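Local structure of acetyltransferase (Bacillus cereus, 1Y9W) at the interface of chains A and B. The protein is an acetyltransferase of the GNAT family, which typically moves the acetyl group of acetyl-CoA onto an acceptor amine. Coordinates in Å, arbitrary orientation; residue numbers count along the deposited sequence, not the author numbering. Chains: chain A/B, Acetyltransferase.

Contact 1: the interface of chains A and B. Residues chain A 44-47, 52, 80; chain B 3-5.
The aliphatic shaft of B:Lys4 forms the apolar centre, laid across a surface made by A:Phe52, A:Val44 and A:Tyr80. Its CE methylene sits over the middle of one face of the A:Phe52 ring, 3.3 Å from the ring centroid, a CH-pi contact in which the two side chains cross at about a right angle. Lysine suits this place because its long methylene run can lie on an aromatic face while a final bend (chi4 64°) turns the amine aside; if the amine is charged, the adjacent CH2 would be polarised, which may strengthen its contact with the pi face. CA of A:Lys45 lies at the edge of the A:Phe52 ring, in its plane. From another side A:Tyr80, at the start of helix 80-94, brings its phenol tip rather than its face: OH comes 3.5 Å from CD of B:Lys4. A:Val44 adds its CG1 methyl, anti to the backbone N, 4.0 Å from that same CD.

Beside this centre the backbones pair as an antiparallel beta bridge. The N-H of A:Lys45 gives a nearly straight bond (166° at H) to B:His5 O, 3.1 Å away and in the carbonyl plane. In return B:His5 N donates to A:Lys45 O at 3.0 Å, nearly along the C=O axis. The imidazole of B:His5, held in the crowded position between its own N and carbonyl carbon (chi1 55°), turns a face toward that oxygen, while CE1 meets the extended A:Lys45 chain at CG and CE.

At the rim, a water joins A:Glu47 N, 2.8 Å from it, to the B:Met3 carbonyl. OE1 of A:Glu47 lies 4.2 Å from NE2 of B:His5, near enough perhaps to favour a protonated imidazole. Together these contacts tie the N-terminal segment of one subunit to the end of strand 38-45 in the other, probably steadying the dimer seen in the crystal, which the structure alone does not show to be the functional form.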
ATOM      1  N   VAL A  44      20.697  -3.411  10.912  1.00 19.64           N
ATOM      2  CA  VAL A  44      21.717  -4.145  11.636  1.00 19.61           C
ATOM      3  C   VAL A  44      22.923  -3.904  10.747  1.00 19.60           C
ATOM      4  O   VAL A  44      22.877  -4.223   9.562  1.00 20.04           O
ATOM      5  CB  VAL A  44      21.430  -5.646  11.670  1.00 18.67           C
ATOM      6  CG1 VAL A  44      22.661  -6.393  12.145  1.00 20.53           C
ATOM      7  CG2 VAL A  44      20.248  -5.925  12.589  1.00 20.78           C
ATOM      8  N   LYS A  45      23.988  -3.328  11.292  1.00 19.32           N
ATOM      9  CA  LYS A  45      25.167  -3.058  10.478  1.00 18.63           C
ATOM     10  C   LYS A  45      26.437  -2.988  11.304  1.00 18.83           C
ATOM     11  O   LYS A  45      26.393  -3.086  12.533  1.00 17.90           O
ATOM     12  CB  LYS A  45      24.982  -1.743   9.732  1.00 18.68           C
ATOM     13  CG  LYS A  45      24.881  -0.535  10.636  1.00 19.68           C
ATOM     14  CD  LYS A  45      24.835   0.735   9.808  1.00 25.39           C
ATOM     15  CE  LYS A  45      24.663   1.959  10.677  1.00 26.91           C
ATOM     16  NZ  LYS A  45      24.576   3.216   9.879  1.00 28.68           N
ATOM     17  N   ASN A  46      27.573  -2.835  10.625  1.00 17.98           N
ATOM     18  CA  ASN A  46      28.853  -2.723  11.311  1.00 19.61           C
ATOM     19  C   ASN A  46      29.359  -1.295  11.153  1.00 21.32           C
ATOM     20  O   ASN A  46      28.757  -0.490  10.435  1.00 19.67           O
ATOM     21  CB  ASN A  46      29.873  -3.719  10.752  1.00 19.90           C
ATOM     22  CG  ASN A  46      30.129  -3.532   9.269  1.00 20.62           C
ATOM     23  OD1 ASN A  46      29.790  -2.498   8.699  1.00 21.45           O
ATOM     24  ND2 ASN A  46      30.746  -4.530   8.641  1.00 19.41           N
ATOM     25  N   GLU A  47      30.464  -0.981  11.820  1.00 22.70           N
ATOM     26  CA  GLU A  47      31.026   0.367  11.774  1.00 25.04           C
ATOM     27  C   GLU A  47      31.326   0.882  10.365  1.00 24.72           C
ATOM     28  O   GLU A  47      31.161   2.074  10.091  1.00 24.56           O
ATOM     29  CB  GLU A  47      32.299   0.433  12.624  1.00 28.59           C
ATOM     30  CG  GLU A  47      32.750   1.851  12.955  1.00 33.05           C
ATOM     31  CD  GLU A  47      31.677   2.633  13.694  1.00 37.53           C
ATOM     32  OE1 GLU A  47      31.142   2.099  14.697  1.00 41.24           O
ATOM     33  OE2 GLU A  47      31.369   3.776  13.278  1.00 38.13           O
ATOM     34  N   PHE A  52      23.591  -5.751   7.146  1.00 18.65           N
ATOM     35  CA  PHE A  52      23.301  -7.176   7.220  1.00 17.91           C
ATOM     36  C   PHE A  52      21.806  -7.440   7.234  1.00 18.24           C
ATOM     37  O   PHE A  52      21.369  -8.544   6.931  1.00 19.87           O
ATOM     38  CB  PHE A  52      23.934  -7.759   8.486  1.00 18.68           C
ATOM     39  CG  PHE A  52      25.437  -7.707   8.490  1.00 20.78           C
ATOM     40  CD1 PHE A  52      26.184  -8.713   7.881  1.00 21.10           C
ATOM     41  CD2 PHE A  52      26.108  -6.634   9.075  1.00 21.78           C
ATOM     42  CE1 PHE A  52      27.578  -8.652   7.856  1.00 23.42           C
ATOM     43  CE2 PHE A  52      27.506  -6.558   9.057  1.00 23.58           C
ATOM     44  CZ  PHE A  52      28.243  -7.567   8.448  1.00 23.05           C
ATOM     45  N   TYR A  80      18.442 -12.368  12.489  1.00 28.40           N
ATOM     46  CA  TYR A  80      18.390 -10.917  12.542  1.00 26.92           C
ATOM     47  C   TYR A  80      16.992 -10.429  12.160  1.00 26.77           C
ATOM     48  O   TYR A  80      16.544  -9.377  12.623  1.00 26.85           O
ATOM     49  CB  TYR A  80      19.431 -10.306  11.602  1.00 27.81           C
ATOM     50  CG  TYR A  80      20.856 -10.557  12.033  1.00 27.13           C
ATOM     51  CD1 TYR A  80      21.277 -10.248  13.326  1.00 27.08           C
ATOM     52  CD2 TYR A  80      21.780 -11.109  11.155  1.00 28.47           C
ATOM     53  CE1 TYR A  80      22.591 -10.486  13.733  1.00 28.33           C
ATOM     54  CE2 TYR A  80      23.098 -11.349  11.553  1.00 28.88           C
ATOM     55  CZ  TYR A  80      23.497 -11.035  12.840  1.00 28.03           C
ATOM     56  OH  TYR A  80      24.801 -11.265  13.231  1.00 29.89           O
TER
ATOM     57  N   MET B   3      30.530  -7.124  16.796  1.00 33.29           N
ATOM     58  CA  MET B   3      30.963  -6.151  15.795  1.00 32.83           C
ATOM     59  C   MET B   3      29.796  -5.636  14.955  1.00 31.35           C
ATOM     60  O   MET B   3      29.980  -5.152  13.837  1.00 30.03           O
ATOM     61  CB  MET B   3      32.053  -6.746  14.899  1.00 35.09           C
ATOM     62  CG  MET B   3      33.333  -7.046  15.658  1.00 39.51           C
ATOM     63  SD  MET B   3      34.707  -7.488  14.591  1.00 46.24           S
ATOM     64  CE  MET B   3      35.984  -6.353  15.161  1.00 44.78           C
ATOM     65  N   LYS B   4      28.595  -5.746  15.513  1.00 29.79           N
ATOM     66  CA  LYS B   4      27.378  -5.277  14.867  1.00 29.51           C
ATOM     67  C   LYS B   4      26.518  -4.490  15.862  1.00 29.99           C
ATOM     68  O   LYS B   4      26.664  -4.623  17.080  1.00 26.73           O
ATOM     69  CB  LYS B   4      26.563  -6.449  14.322  1.00 30.01           C
ATOM     70  CG  LYS B   4      27.205  -7.188  13.170  1.00 31.62           C
ATOM     71  CD  LYS B   4      26.212  -8.169  12.561  1.00 34.00           C
ATOM     72  CE  LYS B   4      26.847  -9.014  11.475  1.00 34.16           C
ATOM     73  NZ  LYS B   4      27.923  -9.885  12.017  1.00 36.17           N
ATOM     74  N   HIS B   5      25.631  -3.655  15.338  1.00 29.61           N
ATOM     75  CA  HIS B   5      24.745  -2.883  16.187  1.00 31.03           C
ATOM     76  C   HIS B   5      23.463  -2.539  15.444  1.00 31.58           C
ATOM     77  O   HIS B   5      23.453  -2.462  14.215  1.00 31.03           O
ATOM     78  CB  HIS B   5      25.452  -1.618  16.704  1.00 30.48           C
ATOM     79  CG  HIS B   5      26.021  -0.732  15.633  1.00 32.28           C
ATOM     80  ND1 HIS B   5      25.257   0.177  14.930  1.00 33.05           N
ATOM     81  CD2 HIS B   5      27.291  -0.573  15.192  1.00 33.22           C
ATOM     82  CE1 HIS B   5      26.033   0.861  14.108  1.00 32.52           C
ATOM     83  NE2 HIS B   5      27.273   0.426  14.247  1.00 34.84           N
TER
HETATM   84  O   HOH W   1      31.692  -2.966  13.418  1.00 34.51           O

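Contact 2: the interface of chains A and B. Residues chain A 105, 107, 128-129, 131; chain B 25, 28-29, 33, 61.
Strand 99-105, the short 3-10 helix 106-108 and the loop 128-131 of chain A meet the C-terminal end of helix 11-28, the following loop with 3-10 helix 31-33, and the turn at B:Phe61 in chain B. B:Leu29 is the wedge between them. Its CD2 methyl lies over one face of the A:His131 imidazole, toward the rim, 3.4 Å from CE1, and also reaches CE2 of A:Phe107 at 3.6 Å. A branched leucine suits this spot, since CD2 can serve both rings while CD1 points toward CZ of A:Phe107. That phenyl has CB of A:Phe105 over one face and, more loosely and toward the rim, CG of B:Leu29 over the other; chi1 of 54° puts the ring between them. B:Asn25 brings CG to the phenyl's edge, in plane, with the amide turned 73° from the ring; its OD1, 3.5 Å from CE1, may be mildly favourable to the ring's C-H rim.

A:Pro128, which follows a cis peptide bond, lies alongside B:Phe61, both pointing the same way. Its CB rests 3.8 Å from CG of that ring, and its compact, rigid aliphatic ring presents CB, CG and CD to an aromatic face, CG toward the rim. The far edge of B:Phe61 meets A:Phe105 tip to tip, CE2 to CZ at 3.9 Å. B:Val33 fills in beside A:Pro128 and sets CG1 against the A:Lys129 carbonyl.

Polar linkage runs through a water, 3.0 Å from A:Lys129 N and 2.8 Å from B:Phe61 O. The site thus lies where connecting segments at one end of chain A's sheet settle against the helix end and turns of chain B.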
ATOM      1  N   PHE A 105       4.165 -11.751  -0.264  1.00 16.12           N
ATOM      2  CA  PHE A 105       3.879 -12.629  -1.385  1.00 16.04           C
ATOM      3  C   PHE A 105       4.368 -14.023  -1.013  1.00 17.92           C
ATOM      4  O   PHE A 105       5.192 -14.181  -0.110  1.00 19.18           O
ATOM      5  CB  PHE A 105       4.596 -12.133  -2.638  1.00 14.00           C
ATOM      6  CG  PHE A 105       3.918 -10.969  -3.296  1.00 13.49           C
ATOM      7  CD1 PHE A 105       2.822 -11.167  -4.124  1.00 13.17           C
ATOM      8  CD2 PHE A 105       4.358  -9.672  -3.074  1.00 12.30           C
ATOM      9  CE1 PHE A 105       2.169 -10.087  -4.728  1.00 11.99           C
ATOM     10  CE2 PHE A 105       3.713  -8.588  -3.670  1.00 13.39           C
ATOM     11  CZ  PHE A 105       2.616  -8.798  -4.501  1.00 12.17           C
ATOM     12  N   PHE A 107       6.390 -15.827  -2.433  1.00 18.90           N
ATOM     13  CA  PHE A 107       7.834 -15.976  -2.611  1.00 18.70           C
ATOM     14  C   PHE A 107       8.656 -15.118  -1.640  1.00 19.22           C
ATOM     15  O   PHE A 107       9.869 -14.978  -1.804  1.00 18.92           O
ATOM     16  CB  PHE A 107       8.208 -15.654  -4.068  1.00 17.29           C
ATOM     17  CG  PHE A 107       7.721 -14.316  -4.536  1.00 15.38           C
ATOM     18  CD1 PHE A 107       8.405 -13.154  -4.200  1.00 15.84           C
ATOM     19  CD2 PHE A 107       6.562 -14.216  -5.295  1.00 15.18           C
ATOM     20  CE1 PHE A 107       7.939 -11.910  -4.611  1.00 14.94           C
ATOM     21  CE2 PHE A 107       6.085 -12.973  -5.714  1.00 15.39           C
ATOM     22  CZ  PHE A 107       6.777 -11.817  -5.369  1.00 16.02           C
ATOM     23  N   PRO A 128       1.361 -12.205  -8.241  1.00 14.15           N
ATOM     24  CA  PRO A 128       1.300 -12.134  -9.707  1.00 14.16           C
ATOM     25  C   PRO A 128       0.999 -13.555 -10.192  1.00 13.52           C
ATOM     26  O   PRO A 128       1.023 -14.490  -9.390  1.00 12.92           O
ATOM     27  CB  PRO A 128       2.701 -11.652 -10.094  1.00 12.65           C
ATOM     28  CG  PRO A 128       3.567 -12.185  -8.975  1.00 13.77           C
ATOM     29  CD  PRO A 128       2.724 -11.938  -7.745  1.00 14.16           C
ATOM     30  N   LYS A 129       0.715 -13.718 -11.477  1.00 13.88           N
ATOM     31  CA  LYS A 129       0.386 -15.034 -12.009  1.00 13.97           C
ATOM     32  C   LYS A 129       1.409 -16.071 -11.582  1.00 14.46           C
ATOM     33  O   LYS A 129       2.613 -15.903 -11.807  1.00 14.14           O
ATOM     34  CB  LYS A 129       0.297 -14.988 -13.537  1.00 14.99           C
ATOM     35  CG  LYS A 129      -0.237 -16.288 -14.144  1.00 18.06           C
ATOM     36  CD  LYS A 129      -0.494 -16.188 -15.650  1.00 18.47           C
ATOM     37  CE  LYS A 129       0.807 -16.154 -16.453  1.00 20.46           C
ATOM     38  NZ  LYS A 129       1.573 -17.429 -16.320  1.00 24.32           N
ATOM     39  N   HIS A 131       1.722 -17.041  -8.377  1.00 14.87           N
ATOM     40  CA  HIS A 131       2.056 -16.781  -6.987  1.00 14.21           C
ATOM     41  C   HIS A 131       0.823 -16.229  -6.264  1.00 15.33           C
ATOM     42  O   HIS A 131      -0.267 -16.179  -6.831  1.00 13.87           O
ATOM     43  CB  HIS A 131       3.203 -15.763  -6.915  1.00 13.18           C
ATOM     44  CG  HIS A 131       4.389 -16.117  -7.766  1.00 15.12           C
ATOM     45  ND1 HIS A 131       4.460 -15.819  -9.113  1.00 14.95           N
ATOM     46  CD2 HIS A 131       5.539 -16.768  -7.467  1.00 12.24           C
ATOM     47  CE1 HIS A 131       5.600 -16.269  -9.604  1.00 10.89           C
ATOM     48  NE2 HIS A 131       6.273 -16.850  -8.627  1.00 15.00           N
TER
ATOM     49  N   ASN B  25      12.885 -10.103  -5.182  1.00 20.40           N
ATOM     50  CA  ASN B  25      11.600 -10.412  -5.800  1.00 19.23           C
ATOM     51  C   ASN B  25      11.807 -10.671  -7.278  1.00 18.48           C
ATOM     52  O   ASN B  25      11.405 -11.706  -7.805  1.00 17.96           O
ATOM     53  CB  ASN B  25      10.604  -9.252  -5.648  1.00 19.30           C
ATOM     54  CG  ASN B  25      10.190  -8.995  -4.205  1.00 18.24           C
ATOM     55  OD1 ASN B  25      10.426  -9.811  -3.323  1.00 19.04           O
ATOM     56  ND2 ASN B  25       9.550  -7.854  -3.971  1.00 20.16           N
ATOM     57  N   ILE B  28      13.365 -13.950  -8.464  1.00 23.54           N
ATOM     58  CA  ILE B  28      12.478 -15.108  -8.358  1.00 22.66           C
ATOM     59  C   ILE B  28      11.461 -15.126  -9.494  1.00 20.27           C
ATOM     60  O   ILE B  28      11.209 -16.155 -10.119  1.00 18.79           O
ATOM     61  CB  ILE B  28      11.690 -15.081  -7.014  1.00 25.18           C
ATOM     62  CG1 ILE B  28      12.661 -15.113  -5.837  1.00 26.61           C
ATOM     63  CG2 ILE B  28      10.726 -16.269  -6.937  1.00 25.30           C
ATOM     64  CD1 ILE B  28      13.529 -16.352  -5.809  1.00 31.99           C
ATOM     65  N   LEU B  29      10.864 -13.971  -9.741  1.00 19.11           N
ATOM     66  CA  LEU B  29       9.855 -13.853 -10.778  1.00 17.91           C
ATOM     67  C   LEU B  29      10.499 -13.917 -12.143  1.00 18.42           C
ATOM     68  O   LEU B  29      11.627 -13.460 -12.328  1.00 18.43           O
ATOM     69  CB  LEU B  29       9.100 -12.531 -10.625  1.00 16.39           C
ATOM     70  CG  LEU B  29       8.399 -12.327  -9.274  1.00 14.85           C
ATOM     71  CD1 LEU B  29       7.822 -10.920  -9.217  1.00 12.00           C
ATOM     72  CD2 LEU B  29       7.295 -13.385  -9.086  1.00 14.19           C
ATOM     73  N   VAL B  33       5.493 -12.238 -15.872  1.00 19.62           N
ATOM     74  CA  VAL B  33       4.761 -11.366 -14.961  1.00 18.44           C
ATOM     75  C   VAL B  33       5.399  -9.987 -14.858  1.00 18.09           C
ATOM     76  O   VAL B  33       4.921  -9.127 -14.122  1.00 20.73           O
ATOM     77  CB  VAL B  33       4.685 -11.967 -13.548  1.00 17.46           C
ATOM     78  CG1 VAL B  33       4.190 -13.395 -13.619  1.00 16.84           C
ATOM     79  CG2 VAL B  33       6.048 -11.895 -12.880  1.00 16.52           C
ATOM     80  N   PHE B  61       3.114  -6.215 -12.496  1.00 15.98           N
ATOM     81  CA  PHE B  61       2.705  -7.610 -12.337  1.00 15.44           C
ATOM     82  C   PHE B  61       1.412  -7.845 -13.107  1.00 14.97           C
ATOM     83  O   PHE B  61       0.669  -8.783 -12.812  1.00 16.47           O
ATOM     84  CB  PHE B  61       2.441  -7.963 -10.869  1.00 16.84           C
ATOM     85  CG  PHE B  61       3.674  -8.016 -10.005  1.00 15.23           C
ATOM     86  CD1 PHE B  61       4.950  -7.953 -10.562  1.00 14.14           C
ATOM     87  CD2 PHE B  61       3.546  -8.120  -8.622  1.00 13.96           C
ATOM     88  CE1 PHE B  61       6.077  -7.989  -9.748  1.00 14.39           C
ATOM     89  CE2 PHE B  61       4.671  -8.160  -7.794  1.00 13.49           C
ATOM     90  CZ  PHE B  61       5.936  -8.093  -8.357  1.00 14.14           C
TER
HETATM   91  O   HOH W   2       0.991 -11.498 -13.442  1.00 13.98           O

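Contact 1 and contact 2 lie about 30 Å apart between the centres of their C-alpha atoms and have no residue in common. On chain A, contact 1 uses strands 38-45 and 51-60 and helix 80-94, contact 2 the segments from strand 99-105 onward. On chain B, strand 5-8 begins in contact 1 and helix 11-28 leads to B:Asn25, B:Ile28 and B:Leu29 of contact 2; B:Val33 belongs to 3-10 helix 31-33, and B:Phe61 directly follows strand 51-60, whose start in chain A serves contact 1. Two-fold symmetry repeats both contacts, consistent with a specific dimer, though the structure alone does not show that it forms in solution.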